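Local atomic coordinates of laminin subunit ALPHA-1 (PDB entry 2JD4), a protein that forms part of the basement membrane protein laminin-111 and, through its LG4-5 domains, probably attaches it to the cell surface. Residues G200-G205 with S343-V348. The protein carries 4 engineered substitutions. Residues are numbered along the deposited sequence; the frame is centred on the assembly and turned at random.
Sequences GTFFEG and SFRGCV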
loop_
_atom_site.group_PDB
_atom_site.type_symbol
_atom_site.label_atom_id
_atom_site.label_comp_id
_atom_site.label_asym_id
_atom_site.label_seq_id
_atom_site.Cartn_x
_atom_site.Cartn_y
_atom_site.Cartn_z
ATOM N N GLY A 200 -1.599 7.295 1.895
ATOM C CA GLY A 200 -0.434 7.042 2.729
ATOM C C GLY A 200 -0.497 5.817 3.632
ATOM O O GLY A 200 -1.518 5.129 3.719
ATOM N N THR A 201 0.616 5.553 4.317
ATOM C CA THR A 201 0.721 4.427 5.231
ATOM C C THR A 201 0.925 4.921 6.659
ATOM O O THR A 201 1.864 5.672 6.933
ATOM C CB THR A 201 1.915 3.533 4.866
ATOM O OG1 THR A 201 1.657 2.866 3.627
ATOM C CG2 THR A 201 2.173 2.520 5.961
ATOM N N PHE A 202 0.062 4.477 7.563
ATOM C CA PHE A 202 0.146 4.879 8.964
ATOM C C PHE A 202 1.133 4.034 9.780
ATOM O O PHE A 202 1.157 2.805 9.662
ATOM C CB PHE A 202 -1.234 4.785 9.615
ATOM C CG PHE A 202 -1.271 5.287 11.033
ATOM C CD1 PHE A 202 -0.879 6.590 11.329
ATOM C CD2 PHE A 202 -1.708 4.463 12.066
ATOM C CE1 PHE A 202 -0.923 7.070 12.638
ATOM C CE2 PHE A 202 -1.755 4.936 13.385
ATOM C CZ PHE A 202 -1.363 6.240 13.666
ATOM N N PHE A 203 1.940 4.721 10.593
ATOM C CA PHE A 203 2.926 4.109 11.485
ATOM C C PHE A 203 2.508 4.587 12.888
ATOM O O PHE A 203 2.609 5.776 13.186
ATOM C CB PHE A 203 4.340 4.624 11.186
ATOM C CG PHE A 203 4.913 4.158 9.869
ATOM C CD1 PHE A 203 4.441 4.663 8.659
ATOM C CD2 PHE A 203 5.965 3.244 9.847
ATOM C CE1 PHE A 203 5.011 4.268 7.447
ATOM C CE2 PHE A 203 6.546 2.841 8.648
ATOM C CZ PHE A 203 6.069 3.355 7.441
ATOM N N GLU A 204 2.048 3.677 13.739
ATOM C CA GLU A 204 1.576 4.053 15.075
ATOM C C GLU A 204 2.639 4.439 16.110
ATOM O O GLU A 204 2.295 4.975 17.170
ATOM C CB GLU A 204 0.688 2.944 15.653
ATOM C CG GLU A 204 1.429 1.700 16.124
ATOM C CD GLU A 204 0.492 0.598 16.596
ATOM O OE1 GLU A 204 0.976 -0.382 17.194
ATOM O OE2 GLU A 204 -0.728 0.705 16.365
ATOM N N GLY A 205 3.909 4.156 15.820
ATOM C CA GLY A 205 4.984 4.512 16.737
ATOM C C GLY A 205 5.508 3.381 17.604
ATOM O O GLY A 205 6.306 3.613 18.513
ATOM N N SER A 343 10.760 4.518 17.011
ATOM C CA SER A 343 9.876 4.223 15.877
ATOM C C SER A 343 9.081 5.465 15.454
ATOM O O SER A 343 8.575 6.207 16.295
ATOM C CB SER A 343 8.896 3.093 16.234
ATOM O OG SER A 343 9.545 1.835 16.373
ATOM N N PHE A 344 8.980 5.680 14.144
ATOM C CA PHE A 344 8.244 6.810 13.573
ATOM C C PHE A 344 6.740 6.712 13.868
ATOM O O PHE A 344 6.188 5.615 13.989
ATOM C CB PHE A 344 8.455 6.825 12.047
ATOM C CG PHE A 344 7.738 7.942 11.319
ATOM C CD1 PHE A 344 8.188 9.255 11.403
ATOM C CD2 PHE A 344 6.655 7.661 10.488
ATOM C CE1 PHE A 344 7.581 10.268 10.665
ATOM C CE2 PHE A 344 6.036 8.670 9.742
ATOM C CZ PHE A 344 6.505 9.977 9.832
ATOM N N ARG A 345 6.091 7.868 14.004
ATOM C CA ARG A 345 4.642 7.929 14.208
ATOM C C ARG A 345 4.121 8.991 13.244
ATOM O O ARG A 345 4.503 10.154 13.332
ATOM C CB ARG A 345 4.265 8.320 15.640
ATOM C CG ARG A 345 2.742 8.416 15.820
ATOM C CD ARG A 345 2.329 8.734 17.247
ATOM N NE ARG A 345 0.892 9.001 17.328
ATOM C CZ ARG A 345 -0.059 8.080 17.192
ATOM N NH1 ARG A 345 0.260 6.814 16.976
ATOM N NH2 ARG A 345 -1.338 8.430 17.260
ATOM N N GLY A 346 3.254 8.577 12.325
ATOM C CA GLY A 346 2.705 9.480 11.327
ATOM C C GLY A 346 2.475 8.693 10.043
ATOM O O GLY A 346 2.256 7.485 10.099
ATOM N N CYS A 347 2.508 9.351 8.887
ATOM C CA CYS A 347 2.318 8.622 7.630
ATOM C C CYS A 347 3.431 8.934 6.627
ATOM O O CYS A 347 4.046 10.008 6.664
ATOM C CB CYS A 347 0.948 8.948 6.991
ATOM S SG CYS A 347 -0.518 8.587 8.022
ATOM N N VAL A 348 3.687 7.971 5.744
ATOM C CA VAL A 348 4.684 8.101 4.687
ATOM C C VAL A 348 4.001 7.716 3.366
ATOM O O VAL A 348 3.203 6.780 3.326
ATOM C CB VAL A 348 5.881 7.161 4.938
ATOM C CG1 VAL A 348 6.806 7.138 3.721
ATOM C CG2 VAL A 348 6.628 7.611 6.183
HETATM O O HOH W 1 2.548 4.273 1.603
HETATM O O HOH W 2 7.892 6.404 18.798
#
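Val348 O is gripped twice: Thr201 N donates to it at 3.0 Å and a water also donates to it, the same water bonding Thr201 OG1, itself tied to His376 N. The return bond, Val348 N to Thr201 O, completes this antiparallel hydrogen-bonded pair. Phe203 and Gly346 form the next one, with Phe203 N to Gly346 O at 2.8 Å. Between them, Phe202 and Cys347 face each other as a non-hydrogen-bonded pair. Phe202 CG stands anti to the backbone N (chi1 -175°), and the ring turns its edge to the sulfur, CD1 lying 3.9 Å from Cys347 SG, which is disulfide-bonded to Cys378. At the far end of the ring, Phe202 CZ comes within 3.7 Å of Arg345 NH1, ring and guanidinium planes being 78° apart. Arg345, extended from CG to NE, donates from NH1 to Glu204 O at 2.7 Å, in the guanidinium plane though bent (138° at the hydrogen). An alanine in place of Phe202 would probably leave a gap beside the disulfide and deprive the arginine tip of its aromatic neighbour. On the face carrying Thr201, Phe203 and Val348, the edge of Phe344 meets the face of Phe203 in a T-shaped stack, centroids 5.8 Å apart, while Phe203 CE1 touches Val348 CG2. Strand 201-204 also pairs with strand 369-374, so it joins two later strands of the second laminin G β-sandwich: backbone bonds set the register, buried aromatics fill one face, and a sulfur-edge contact packs the disulfide on the other.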